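Local coordinates for uncharacterized protein (Bordetella pertussis, PDB 3FVV) that probably removes the phosphate from histidinol phosphate to give histidinol in histidine biosynthesis, as a magnesium-dependent hydrolase of the HAD superfamily, at residues G108-L113 against V131-A136; D19-W24 against T115-F120; L11-L16 against Y184-N189. All blocks are in the same frame, centred on the assembly; numbering follows the deposited sequence.

Contact 1: G108-L113 against V131-A136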
ATOM      1  N   GLY A 108      -2.131   0.349 -22.378  1.00 12.22           N
ATOM      2  CA  GLY A 108      -1.784   1.754 -22.371  1.00 13.40           C
ATOM      3  C   GLY A 108      -2.305   2.496 -21.142  1.00 12.82           C
ATOM      4  O   GLY A 108      -2.259   3.690 -21.108  1.00 13.01           O
ATOM      5  N   ASP A 109      -2.852   1.813 -20.155  1.00 12.42           N
ATOM      6  CA  ASP A 109      -3.475   2.504 -19.029  1.00 12.56           C
ATOM      7  C   ASP A 109      -2.393   3.253 -18.254  1.00 12.94           C
ATOM      8  O   ASP A 109      -1.226   2.845 -18.268  1.00 15.08           O
ATOM      9  CB  ASP A 109      -4.261   1.536 -18.145  1.00 13.11           C
ATOM     10  CG  ASP A 109      -5.479   0.906 -18.884  1.00 17.07           C
ATOM     11  OD1 ASP A 109      -5.775   1.408 -20.023  1.00 14.31           O
ATOM     12  OD2 ASP A 109      -6.130  -0.052 -18.319  1.00 16.14           O
ATOM     13  N   LEU A 110      -2.749   4.380 -17.645  1.00 13.02           N
ATOM     14  CA  LEU A 110      -1.884   5.029 -16.653  1.00 13.75           C
ATOM     15  C   LEU A 110      -2.032   4.251 -15.332  1.00 13.06           C
ATOM     16  O   LEU A 110      -3.097   4.232 -14.786  1.00 14.16           O
ATOM     17  CB  LEU A 110      -2.274   6.494 -16.453  1.00 13.83           C
ATOM     18  CG  LEU A 110      -1.506   7.243 -15.357  1.00 16.67           C
ATOM     19  CD1 LEU A 110       0.001   7.164 -15.656  1.00 14.75           C
ATOM     20  CD2 LEU A 110      -2.036   8.715 -15.162  1.00 16.04           C
ATOM     21  N   CYS A 111      -0.973   3.636 -14.833  1.00 13.15           N
ATOM     22  CA  CYS A 111      -1.045   2.713 -13.670  1.00 14.00           C
ATOM     23  C   CYS A 111      -0.256   3.238 -12.456  1.00 13.93           C
ATOM     24  O   CYS A 111       0.847   3.727 -12.594  1.00 13.95           O
ATOM     25  CB  CYS A 111      -0.486   1.337 -14.031  1.00 13.59           C
ATOM     26  SG  CYS A 111      -1.415   0.550 -15.348  1.00 17.98           S
ATOM     27  N   ALA A 112      -0.865   3.088 -11.265  1.00 14.37           N
ATOM     28  CA  ALA A 112      -0.312   3.542 -10.003  1.00 12.49           C
ATOM     29  C   ALA A 112      -0.693   2.537  -8.917  1.00 13.03           C
ATOM     30  O   ALA A 112      -1.831   1.971  -8.898  1.00 14.45           O
ATOM     31  CB  ALA A 112      -0.878   4.937  -9.622  1.00 12.58           C
ATOM     32  N   LEU A 113       0.255   2.351  -8.005  1.00 11.72           N
ATOM     33  CA  LEU A 113       0.047   1.644  -6.767  1.00 13.11           C
ATOM     34  C   LEU A 113      -0.337   2.664  -5.682  1.00 12.81           C
ATOM     35  O   LEU A 113       0.376   3.672  -5.484  1.00 11.36           O
ATOM     36  CB  LEU A 113       1.309   0.847  -6.417  1.00 12.18           C
ATOM     37  CG  LEU A 113       1.303  -0.239  -5.348  1.00 15.89           C
ATOM     38  CD1 LEU A 113       0.491  -1.466  -5.712  1.00 17.20           C
ATOM     39  CD2 LEU A 113       2.769  -0.685  -5.033  1.00 14.25           C
ATOM     40  N   VAL A 131       5.216  -0.870 -12.311  1.00 11.58           N
ATOM     41  CA  VAL A 131       4.329   0.238 -12.129  1.00 10.84           C
ATOM     42  C   VAL A 131       5.238   1.423 -11.810  1.00 11.67           C
ATOM     43  O   VAL A 131       6.103   1.320 -10.924  1.00 11.18           O
ATOM     44  CB  VAL A 131       3.342  -0.045 -10.990  1.00 10.64           C
ATOM     45  CG1 VAL A 131       2.645   1.268 -10.575  1.00 12.51           C
ATOM     46  CG2 VAL A 131       2.311  -1.125 -11.451  1.00 10.48           C
ATOM     47  N   GLN A 132       5.018   2.542 -12.498  1.00 12.47           N
ATOM     48  CA  GLN A 132       5.959   3.668 -12.478  1.00 12.91           C
ATOM     49  C   GLN A 132       5.506   4.715 -11.507  1.00 12.68           C
ATOM     50  O   GLN A 132       6.278   5.613 -11.220  1.00 14.77           O
ATOM     51  CB  GLN A 132       6.097   4.320 -13.861  1.00 12.96           C
ATOM     52  CG  GLN A 132       6.499   3.364 -14.984  1.00 15.53           C
ATOM     53  CD  GLN A 132       7.835   2.673 -14.688  1.00 21.46           C
ATOM     54  OE1 GLN A 132       8.811   3.334 -14.361  1.00 19.69           O
ATOM     55  NE2 GLN A 132       7.858   1.331 -14.740  1.00 19.45           N
ATOM     56  N   HIS A 133       4.287   4.613 -10.977  1.00 11.88           N
ATOM     57  CA  HIS A 133       3.730   5.659 -10.067  1.00 11.15           C
ATOM     58  C   HIS A 133       3.317   5.032  -8.777  1.00 12.07           C
ATOM     59  O   HIS A 133       2.614   3.994  -8.789  1.00 13.27           O
ATOM     60  CB  HIS A 133       2.517   6.306 -10.729  1.00 12.62           C
ATOM     61  CG  HIS A 133       2.873   7.017 -12.002  1.00 10.89           C
ATOM     62  ND1 HIS A 133       3.589   8.202 -12.002  1.00 13.06           N
ATOM     63  CD2 HIS A 133       2.716   6.666 -13.295  1.00 10.95           C
ATOM     64  CE1 HIS A 133       3.831   8.558 -13.251  1.00 13.31           C
ATOM     65  NE2 HIS A 133       3.309   7.641 -14.054  1.00 14.00           N
ATOM     66  N   LEU A 134       3.684   5.678  -7.676  1.00 10.53           N
ATOM     67  CA  LEU A 134       3.391   5.170  -6.331  1.00 11.35           C
ATOM     68  C   LEU A 134       2.743   6.279  -5.534  1.00 11.45           C
ATOM     69  O   LEU A 134       3.297   7.359  -5.417  1.00 11.31           O
ATOM     70  CB  LEU A 134       4.673   4.820  -5.610  1.00 10.59           C
ATOM     71  CG  LEU A 134       4.539   4.337  -4.152  1.00 13.45           C
ATOM     72  CD1 LEU A 134       3.764   3.040  -4.024  1.00  8.72           C
ATOM     73  CD2 LEU A 134       5.902   4.192  -3.537  1.00 13.40           C
ATOM     74  N   ILE A 135       1.603   5.993  -4.952  1.00 11.16           N
ATOM     75  CA  ILE A 135       0.892   6.968  -4.176  1.00 11.94           C
ATOM     76  C   ILE A 135       0.748   6.321  -2.791  1.00 11.90           C
ATOM     77  O   ILE A 135      -0.250   5.617  -2.479  1.00 10.73           O
ATOM     78  CB  ILE A 135      -0.459   7.334  -4.846  1.00 12.65           C
ATOM     79  CG1 ILE A 135      -0.259   7.902  -6.280  1.00 15.08           C
ATOM     80  CG2 ILE A 135      -1.222   8.352  -4.003  1.00 12.17           C
ATOM     81  CD1 ILE A 135      -1.467   7.682  -7.223  1.00 18.62           C
ATOM     82  N   ALA A 136       1.786   6.527  -1.984  1.00 10.69           N
ATOM     83  CA  ALA A 136       1.936   5.873  -0.673  1.00 10.41           C
ATOM     84  C   ALA A 136       2.112   6.896   0.438  1.00 11.15           C
ATOM     85  O   ALA A 136       2.496   8.014   0.189  1.00 11.09           O
ATOM     86  CB  ALA A 136       3.167   4.909  -0.663  1.00  9.50           C
TER
HETATM   87  O   HOH W   1       2.644   2.780 -14.114  1.00 12.44           O
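The parallel pairing of Leu113 with Leu134 joins the two strands of a beta-alpha-beta unit, strand 110-115, helix 119-128 and strand 133-142, in the Rossmann-like core of this HAD-family protein. Two backbone bonds reach out from Leu113 on either side of Leu134: Leu113 N donates to His133 O at 3.0 Å, and Ile135 N donates to Leu113 O at 2.7 Å, almost straight on to the carbonyl (172° at the oxygen). His133 O is also approached by Ala112 CA, 3.2 Å away, in a CA-H...O contact. Further back the strands splay, the axes of 110-113 and 133-136 diverging by 37°, and a water takes over: it donates to Cys111 O and accepts from Gln132 N, atoms too far from each other to bond directly.

Side chains meet on both faces of the pairing. Leu113 and Leu134 lie side by side and point the same way, with Leu113 CD2 4.0 Å from Leu134 CD1. On the other face Ala112 CB meets Ile135 CD1 at 3.7 Å. The His133 ring, its CG beside the backbone N (chi1 -63°), turns an in-plane edge to Cys111 O. Leu110 crosses that histidine at about a right angle, and Leu110 CD1 comes 3.6 Å from His133 CD2. Val131 CG1 rests on the backbone, 3.7 Å from Leu113 N.

Strand 5-9 flanks strand 110-115 with further parallel bonds. Trp167 of helix 158-170 packs on Leu110, Ala112, His133 and Ile135, while helix 119-128 covers Leu113 and Leu134.

Contact 2: D19-W24 against T115-F120. With SO4 (sulfate ion), chain C.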
ATOM      1  N   ASP A  19       0.360  -8.661   4.284  1.00 14.53           N
ATOM      2  CA  ASP A  19       0.448  -7.252   4.638  1.00 14.62           C
ATOM      3  C   ASP A  19       1.916  -6.876   4.742  1.00 13.26           C
ATOM      4  O   ASP A  19       2.636  -7.232   5.704  1.00 12.54           O
ATOM      5  CB  ASP A  19      -0.258  -6.974   5.993  1.00 16.01           C
ATOM      6  CG  ASP A  19      -0.044  -5.543   6.462  1.00 18.50           C
ATOM      7  OD1 ASP A  19       0.312  -4.677   5.659  1.00 25.55           O
ATOM      8  OD2 ASP A  19      -0.235  -5.285   7.643  1.00 29.82           O
ATOM      9  N   SER A  20       2.350  -6.094   3.779  1.00 11.78           N
ATOM     10  CA  SER A  20       3.739  -5.750   3.664  1.00 12.51           C
ATOM     11  C   SER A  20       4.196  -4.869   4.878  1.00 12.66           C
ATOM     12  O   SER A  20       5.334  -4.914   5.291  1.00 13.90           O
ATOM     13  CB  SER A  20       4.021  -5.119   2.295  1.00 11.31           C
ATOM     14  OG  SER A  20       3.544  -3.778   2.164  1.00 13.00           O
ATOM     15  N   ASP A  21       3.279  -4.150   5.494  1.00 13.05           N
ATOM     16  CA  ASP A  21       3.616  -3.220   6.602  1.00 12.99           C
ATOM     17  C   ASP A  21       4.042  -4.098   7.799  1.00 13.05           C
ATOM     18  O   ASP A  21       5.162  -4.020   8.273  1.00 11.71           O
ATOM     19  CB  ASP A  21       2.372  -2.375   6.904  1.00 13.62           C
ATOM     20  CG  ASP A  21       2.676  -0.993   7.453  1.00 17.31           C
ATOM     21  OD1 ASP A  21       3.816  -0.498   7.381  1.00 17.35           O
ATOM     22  OD2 ASP A  21       1.706  -0.391   7.998  1.00 18.25           O
ATOM     23  N   TYR A  22       3.141  -4.978   8.225  1.00 14.96           N
ATOM     24  CA  TYR A  22       3.381  -5.924   9.323  1.00 15.43           C
ATOM     25  C   TYR A  22       4.571  -6.857   9.034  1.00 14.62           C
ATOM     26  O   TYR A  22       5.456  -7.020   9.875  1.00 14.23           O
ATOM     27  CB  TYR A  22       2.129  -6.732   9.628  1.00 17.18           C
ATOM     28  CG  TYR A  22       2.409  -7.662  10.795  1.00 22.02           C
ATOM     29  CD1 TYR A  22       2.405  -7.181  12.108  1.00 29.04           C
ATOM     30  CD2 TYR A  22       2.813  -8.971  10.575  1.00 25.71           C
ATOM     31  CE1 TYR A  22       2.739  -8.013  13.203  1.00 29.91           C
ATOM     32  CE2 TYR A  22       3.136  -9.819  11.639  1.00 29.12           C
ATOM     33  CZ  TYR A  22       3.105  -9.339  12.957  1.00 31.34           C
ATOM     34  OH  TYR A  22       3.456 -10.175  14.003  1.00 32.56           O
ATOM     35  N   GLN A  23       4.657  -7.405   7.824  1.00 14.67           N
ATOM     36  CA  GLN A  23       5.772  -8.342   7.499  1.00 13.92           C
ATOM     37  C   GLN A  23       7.135  -7.612   7.586  1.00 13.44           C
ATOM     38  O   GLN A  23       8.126  -8.152   8.082  1.00 12.13           O
ATOM     39  CB  GLN A  23       5.583  -8.974   6.139  1.00 13.77           C
ATOM     40  CG  GLN A  23       4.377  -9.832   6.060  1.00 15.99           C
ATOM     41  CD  GLN A  23       4.505 -11.022   6.999  1.00 19.93           C
ATOM     42  OE1 GLN A  23       5.613 -11.535   7.247  1.00 17.89           O
ATOM     43  NE2 GLN A  23       3.391 -11.468   7.500  1.00 18.73           N
ATOM     44  N   TRP A  24       7.168  -6.361   7.172  1.00 13.32           N
ATOM     45  CA  TRP A  24       8.388  -5.592   7.347  1.00 12.96           C
ATOM     46  C   TRP A  24       8.763  -5.381   8.816  1.00 13.94           C
ATOM     47  O   TRP A  24       9.943  -5.567   9.148  1.00 14.40           O
ATOM     48  CB  TRP A  24       8.264  -4.274   6.591  1.00 14.17           C
ATOM     49  CG  TRP A  24       9.333  -3.230   6.782  1.00  9.20           C
ATOM     50  CD1 TRP A  24       9.130  -2.039   7.393  1.00  8.19           C
ATOM     51  CD2 TRP A  24      10.756  -3.273   6.451  1.00  9.65           C
ATOM     52  NE1 TRP A  24      10.290  -1.308   7.393  1.00  9.74           N
ATOM     53  CE2 TRP A  24      11.305  -2.036   6.839  1.00  9.60           C
ATOM     54  CE3 TRP A  24      11.576  -4.187   5.835  1.00 11.04           C
ATOM     55  CZ2 TRP A  24      12.634  -1.687   6.616  1.00 10.15           C
ATOM     56  CZ3 TRP A  24      12.901  -3.849   5.613  1.00 13.96           C
ATOM     57  CH2 TRP A  24      13.415  -2.596   5.990  1.00 13.68           C
ATOM     58  N   THR A 115      -1.263   2.890  -1.747  1.00 11.94           N
ATOM     59  CA  THR A 115      -1.094   2.072  -0.564  1.00 12.49           C
ATOM     60  C   THR A 115      -0.752   2.879   0.693  1.00 13.08           C
ATOM     61  O   THR A 115       0.022   3.825   0.637  1.00 11.89           O
ATOM     62  CB  THR A 115       0.030   1.007  -0.835  1.00 13.68           C
ATOM     63  OG1 THR A 115       0.290   0.257   0.350  1.00 13.35           O
ATOM     64  CG2 THR A 115       1.309   1.685  -1.292  1.00 11.91           C
ATOM     65  N   ALA A 116      -1.314   2.458   1.834  1.00 12.50           N
ATOM     66  CA  ALA A 116      -1.022   3.065   3.132  1.00 13.51           C
ATOM     67  C   ALA A 116       0.352   2.655   3.597  1.00 12.87           C
ATOM     68  O   ALA A 116       0.914   3.316   4.447  1.00 13.90           O
ATOM     69  CB  ALA A 116      -2.035   2.669   4.197  1.00 11.94           C
ATOM     70  N   THR A 117       0.896   1.556   3.085  1.00 12.33           N
ATOM     71  CA  THR A 117       2.221   1.136   3.559  1.00 10.95           C
ATOM     72  C   THR A 117       3.254   2.146   3.001  1.00 11.84           C
ATOM     73  O   THR A 117       3.214   2.511   1.853  1.00 12.23           O
ATOM     74  CB  THR A 117       2.497  -0.333   3.259  1.00 11.51           C
ATOM     75  OG1 THR A 117       1.591  -1.156   4.022  1.00  9.81           O
ATOM     76  CG2 THR A 117       3.956  -0.751   3.635  1.00  8.27           C
ATOM     77  N   ASN A 118       4.151   2.614   3.857  1.00 12.29           N
ATOM     78  CA  ASN A 118       5.016   3.747   3.519  1.00 11.50           C
ATOM     79  C   ASN A 118       5.892   3.537   2.278  1.00 11.78           C
ATOM     80  O   ASN A 118       6.315   2.382   1.968  1.00  8.58           O
ATOM     81  CB  ASN A 118       5.822   4.196   4.754  1.00 11.70           C
ATOM     82  CG  ASN A 118       7.014   3.311   5.067  1.00 11.22           C
ATOM     83  OD1 ASN A 118       8.042   3.426   4.400  1.00  8.98           O
ATOM     84  ND2 ASN A 118       6.930   2.520   6.151  1.00  8.25           N
ATOM     85  N   SER A 119       6.126   4.653   1.562  1.00  9.64           N
ATOM     86  CA  SER A 119       6.850   4.643   0.313  1.00 11.20           C
ATOM     87  C   SER A 119       8.309   4.099   0.376  1.00 10.82           C
ATOM     88  O   SER A 119       8.785   3.548  -0.592  1.00 10.20           O
ATOM     89  CB  SER A 119       6.815   6.019  -0.378  1.00 11.24           C
ATOM     90  OG  SER A 119       7.431   6.992   0.441  1.00 11.91           O
ATOM     91  N   PHE A 120       8.992   4.164   1.518  1.00 11.32           N
ATOM     92  CA  PHE A 120      10.254   3.481   1.630  1.00  9.86           C
ATOM     93  C   PHE A 120      10.080   1.957   1.457  1.00 10.02           C
ATOM     94  O   PHE A 120      10.834   1.299   0.753  1.00 10.52           O
ATOM     95  CB  PHE A 120      10.988   3.755   2.968  1.00 11.22           C
ATOM     96  CG  PHE A 120      12.246   2.953   3.086  1.00  9.73           C
ATOM     97  CD1 PHE A 120      13.386   3.332   2.399  1.00 12.99           C
ATOM     98  CD2 PHE A 120      12.257   1.746   3.747  1.00 13.28           C
ATOM     99  CE1 PHE A 120      14.549   2.547   2.443  1.00 12.70           C
ATOM    100  CE2 PHE A 120      13.419   0.962   3.767  1.00 10.00           C
ATOM    101  CZ  PHE A 120      14.534   1.380   3.121  1.00 10.82           C
TER
HETATM  102  S   SO4 C 233      -2.749  -0.994   1.739  1.00 25.07           S
HETATM  103  O1  SO4 C 233      -2.034  -1.411   0.473  1.00 21.78           O
HETATM  104  O2  SO4 C 233      -3.206   0.449   1.724  1.00 17.15           O
HETATM  105  O3  SO4 C 233      -3.795  -1.986   1.927  1.00 24.98           O
HETATM  106  O4  SO4 C 233      -1.851  -1.091   2.900  1.00 20.50           O
HETATM  107  O   HOH W   2       4.085   2.114   6.740  1.00 13.34           O
HETATM  108  O   HOH W   3       8.414   1.038   8.174  1.00 10.91           O
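Thr117 and Phe120 face Asp21 and Trp24 where the second conserved loop of the HAD core meets helix 20-30, the first of the helical cap probably equivalent to the C1 cap of SerB-like phosphatases. The core loop opens on the sulfate: Thr115 OG1 donates to sulfate O1 while accepting from Thr117 N in an ST turn, and Ala116 N points straight at sulfate O2 (2.8 Å, 175°).

Thr117 meets both Ser20 and Asp21, sliding past Asp21 in the opposite direction. Its CG2, anti to the backbone N, lies 3.4 Å from Ser20 OG, and its OG1 sits 3.2 Å from Asp21 CB. Ser20 OG and Thr117 OG1 are hydrogen-bonded to Asp12, to OD1 and OD2 respectively.

Asn118 is the N-cap of helix 119-128, its OD1 accepting from Val121 N, and it reaches 19-24 through water. One water donates to Asp21 OD1 at 2.7 Å and accepts from both Asn118 N and Asn118 ND2; a second accepts from Asn118 ND2 and, weakly, from Trp24 NE1. Beyond it Phe120 and Trp24 cross at about a right angle, beside His81, and Trp24 CZ2 lies near the Phe120 plane, at the ring edge, 4.0 Å from Phe120 CE2.

Contact 3: L11-L16 against Y184-N189. With SO4 (sulfate ion), chain C.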
ATOM      1  N   LEU A  11      -2.191  -2.417  -2.587  1.00 13.97           N
ATOM      2  CA  LEU A  11      -1.133  -3.414  -2.457  1.00 12.90           C
ATOM      3  C   LEU A  11      -1.458  -4.562  -1.484  1.00 13.44           C
ATOM      4  O   LEU A  11      -1.606  -5.717  -1.911  1.00 12.10           O
ATOM      5  CB  LEU A  11       0.186  -2.770  -2.024  1.00 13.87           C
ATOM      6  CG  LEU A  11       1.371  -3.714  -1.848  1.00 13.71           C
ATOM      7  CD1 LEU A  11       1.701  -4.355  -3.143  1.00  9.24           C
ATOM      8  CD2 LEU A  11       2.655  -2.951  -1.257  1.00 15.37           C
ATOM      9  N   ASP A  12      -1.592  -4.254  -0.200  1.00 13.38           N
ATOM     10  CA  ASP A  12      -1.588  -5.313   0.812  1.00 13.62           C
ATOM     11  C   ASP A  12      -2.857  -6.109   0.738  1.00 13.05           C
ATOM     12  O   ASP A  12      -3.919  -5.551   0.843  1.00 12.36           O
ATOM     13  CB  ASP A  12      -1.335  -4.732   2.207  1.00 13.81           C
ATOM     14  CG  ASP A  12       0.011  -3.996   2.289  1.00 15.05           C
ATOM     15  OD1 ASP A  12       1.042  -4.527   1.847  1.00 14.67           O
ATOM     16  OD2 ASP A  12       0.049  -2.850   2.732  1.00 20.22           O
ATOM     17  N   HIS A  13      -2.718  -7.413   0.484  1.00 13.64           N
ATOM     18  CA  HIS A  13      -3.842  -8.357   0.346  1.00 14.54           C
ATOM     19  C   HIS A  13      -4.583  -8.197  -0.955  1.00 14.96           C
ATOM     20  O   HIS A  13      -5.524  -8.918  -1.202  1.00 16.68           O
ATOM     21  CB  HIS A  13      -4.813  -8.243   1.506  1.00 15.57           C
ATOM     22  CG  HIS A  13      -4.171  -8.548   2.816  1.00 20.28           C
ATOM     23  ND1 HIS A  13      -3.694  -9.799   3.121  1.00 23.35           N
ATOM     24  CD2 HIS A  13      -3.867  -7.760   3.871  1.00 25.65           C
ATOM     25  CE1 HIS A  13      -3.152  -9.781   4.325  1.00 24.48           C
ATOM     26  NE2 HIS A  13      -3.248  -8.556   4.806  1.00 26.63           N
ATOM     27  N   THR A  14      -4.154  -7.277  -1.805  1.00 14.63           N
ATOM     28  CA  THR A  14      -4.745  -7.109  -3.146  1.00 14.58           C
ATOM     29  C   THR A  14      -3.764  -7.668  -4.155  1.00 13.58           C
ATOM     30  O   THR A  14      -4.055  -8.629  -4.815  1.00 15.36           O
ATOM     31  CB  THR A  14      -5.017  -5.601  -3.434  1.00 13.98           C
ATOM     32  OG1 THR A  14      -6.062  -5.167  -2.562  1.00 19.02           O
ATOM     33  CG2 THR A  14      -5.429  -5.350  -4.911  1.00 15.41           C
ATOM     34  N   LEU A  15      -2.581  -7.069  -4.258  1.00 14.03           N
ATOM     35  CA  LEU A  15      -1.568  -7.582  -5.176  1.00 14.74           C
ATOM     36  C   LEU A  15      -0.640  -8.574  -4.490  1.00 14.01           C
ATOM     37  O   LEU A  15      -0.038  -9.371  -5.169  1.00 15.66           O
ATOM     38  CB  LEU A  15      -0.803  -6.440  -5.852  1.00 14.71           C
ATOM     39  CG  LEU A  15      -1.535  -5.578  -6.906  1.00 14.16           C
ATOM     40  CD1 LEU A  15      -0.548  -4.623  -7.537  1.00  8.04           C
ATOM     41  CD2 LEU A  15      -2.224  -6.454  -7.980  1.00 12.66           C
ATOM     42  N   LEU A  16      -0.556  -8.567  -3.139  1.00 14.00           N
ATOM     43  CA  LEU A  16       0.293  -9.495  -2.414  1.00 13.39           C
ATOM     44  C   LEU A  16      -0.575 -10.238  -1.386  1.00 13.51           C
ATOM     45  O   LEU A  16      -1.481  -9.642  -0.800  1.00 11.22           O
ATOM     46  CB  LEU A  16       1.436  -8.772  -1.691  1.00 14.07           C
ATOM     47  CG  LEU A  16       2.426  -7.949  -2.503  1.00 15.04           C
ATOM     48  CD1 LEU A  16       3.298  -7.172  -1.511  1.00 16.71           C
ATOM     49  CD2 LEU A  16       3.200  -8.854  -3.365  1.00 18.84           C
ATOM     50  N   TYR A 184      -8.600  -1.504  -7.724  1.00 12.10           N
ATOM     51  CA  TYR A 184      -8.690  -2.781  -7.112  1.00 11.43           C
ATOM     52  C   TYR A 184      -8.347  -2.701  -5.611  1.00 12.13           C
ATOM     53  O   TYR A 184      -7.305  -2.189  -5.253  1.00 13.31           O
ATOM     54  CB  TYR A 184      -7.687  -3.741  -7.778  1.00 11.44           C
ATOM     55  CG  TYR A 184      -7.880  -4.007  -9.258  1.00 11.53           C
ATOM     56  CD1 TYR A 184      -8.384  -5.213  -9.704  1.00 13.71           C
ATOM     57  CD2 TYR A 184      -7.507  -3.067 -10.210  1.00 15.19           C
ATOM     58  CE1 TYR A 184      -8.530  -5.456 -11.043  1.00 14.64           C
ATOM     59  CE2 TYR A 184      -7.684  -3.291 -11.553  1.00 13.19           C
ATOM     60  CZ  TYR A 184      -8.178  -4.503 -11.963  1.00 14.04           C
ATOM     61  OH  TYR A 184      -8.324  -4.740 -13.307  1.00 13.06           O
ATOM     62  N   SER A 185      -9.210  -3.201  -4.721  1.00 12.68           N
ATOM     63  CA  SER A 185      -8.875  -3.264  -3.319  1.00 13.12           C
ATOM     64  C   SER A 185      -9.659  -4.341  -2.600  1.00 13.18           C
ATOM     65  O   SER A 185     -10.661  -4.801  -3.074  1.00 13.15           O
ATOM     66  CB  SER A 185      -9.038  -1.898  -2.596  1.00 13.63           C
ATOM     67  OG  SER A 185      -8.413  -1.943  -1.293  1.00 13.65           O
ATOM     68  N   ASP A 186      -9.198  -4.677  -1.405  1.00 14.46           N
ATOM     69  CA  ASP A 186      -9.728  -5.813  -0.623  1.00 14.74           C
ATOM     70  C   ASP A 186     -10.544  -5.391   0.577  1.00 14.80           C
ATOM     71  O   ASP A 186     -11.225  -6.239   1.147  1.00 14.84           O
ATOM     72  CB  ASP A 186      -8.606  -6.639  -0.046  1.00 15.24           C
ATOM     73  CG  ASP A 186      -7.785  -5.859   0.965  1.00 15.22           C
ATOM     74  OD1 ASP A 186      -7.397  -4.761   0.605  1.00 21.91           O
ATOM     75  OD2 ASP A 186      -7.591  -6.290   2.116  1.00 18.78           O
ATOM     76  N   SER A 187     -10.473  -4.111   0.936  1.00 14.76           N
ATOM     77  CA  SER A 187     -10.826  -3.634   2.273  1.00 15.45           C
ATOM     78  C   SER A 187     -11.890  -2.559   2.298  1.00 16.01           C
ATOM     79  O   SER A 187     -11.915  -1.660   1.438  1.00 15.15           O
ATOM     80  CB  SER A 187      -9.587  -3.021   2.906  1.00 16.16           C
ATOM     81  OG  SER A 187      -9.894  -2.415   4.145  1.00 16.71           O
ATOM     82  N   VAL A 188     -12.721  -2.589   3.345  1.00 16.95           N
ATOM     83  CA  VAL A 188     -13.747  -1.583   3.520  1.00 16.81           C
ATOM     84  C   VAL A 188     -13.110  -0.237   3.783  1.00 16.34           C
ATOM     85  O   VAL A 188     -13.739   0.780   3.518  1.00 15.50           O
ATOM     86  CB  VAL A 188     -14.781  -1.949   4.629  1.00 18.40           C
ATOM     87  CG1 VAL A 188     -15.773  -0.827   4.833  1.00 18.14           C
ATOM     88  CG2 VAL A 188     -15.551  -3.225   4.246  1.00 16.68           C
ATOM     89  N   ASN A 189     -11.850  -0.223   4.249  1.00 15.95           N
ATOM     90  CA  ASN A 189     -11.084   1.021   4.377  1.00 15.07           C
ATOM     91  C   ASN A 189     -11.010   1.801   3.084  1.00 14.54           C
ATOM     92  O   ASN A 189     -10.895   3.010   3.099  1.00 14.29           O
ATOM     93  CB  ASN A 189      -9.648   0.764   4.826  1.00 14.88           C
ATOM     94  CG  ASN A 189      -9.508   0.478   6.339  1.00 17.36           C
ATOM     95  OD1 ASN A 189      -8.573  -0.219   6.768  1.00 22.71           O
ATOM     96  ND2 ASN A 189     -10.353   1.058   7.125  1.00 14.93           N
TER
HETATM   97  S   SO4 C 233      -2.749  -0.994   1.739  1.00 25.07           S
HETATM   98  O1  SO4 C 233      -2.034  -1.411   0.473  1.00 21.78           O
HETATM   99  O2  SO4 C 233      -3.206   0.449   1.724  1.00 17.15           O
HETATM  100  O3  SO4 C 233      -3.795  -1.986   1.927  1.00 24.98           O
HETATM  101  O4  SO4 C 233      -1.851  -1.091   2.900  1.00 20.50           O
HETATM  102  O   HOH W   4      -5.843  -4.761   3.564  1.00 20.75           O
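Thr14 and His13 point toward the strand end at Tyr184-Asp186, and Asp186 points back toward them. Its CG stands between its own backbone N and carbonyl carbon (chi1 65°). The two carboxylate oxygens have different neighbours: Asp186 OD1 lies 3.5 Å from Thr14 OG1 and 3.6 Å from Asp12 O, whereas Asp186 OD2 lies 3.5 Å from His13 CB. The imidazole of His13 passes Asp186 obliquely; the ring and carboxylate planes are 39° apart, and His13 ND1 stays 5.3 Å from Asp186 OD2.

Thr14 splits its branches. The methyl CG2, anti to the backbone N, packs against Tyr184 O and CB, 3.7 Å from Tyr184 O, and the two side chains cross at about a right angle. The hydroxyl OG1 passes Ser185 CA and is hydrogen-bonded to Asp10 OD2; Asp186 N is close to it, but at a poor angle for a bond. No direct hydrogen bond links the two segments. A water instead donates to Asp186 OD2 at 2.7 Å and, weakly, to Asp12 O.

The loop itself is tightly wound, Leu11 O accepting from the backbone N of Thr14, Leu15 and Leu16. Its start holds the sulfate: Leu11 N and Asp12 N both donate to sulfate O1, the second at 3.0 Å and nearly straight, and Lys160 binds the same ion.

The gathering of Asp10, Asp12 O and Asp186 beside a bound sulfate is characteristic of the HAD phosphatase active site. In the family the DxDxT loop and this acidic loop together bind magnesium, which is not modelled here; the sulfate probably marks the phosphate position.

How the contacts relate
From the N terminus, strand 5-9 leads into 11-16, the first half of contact 3, which closes only at 184-189 after 167 residues, bringing two adjacent central strands' loops together. Contacts 1 and 2 both nest inside that loop. Contact 2 opens at 19-24, spans the cap helices and the return into the core, and closes at 115-120, tying cap to core. Contact 1 starts at 108-113, before contact 2 closes, and ends at 131-136, after it, so the two cross; it ties neighbouring strands of the sheet. Contacts 2 and 3 share the sulfate and meet at Asp12, while Leu113 of contact 1 packs against Leu11 and Leu15 of contact 3.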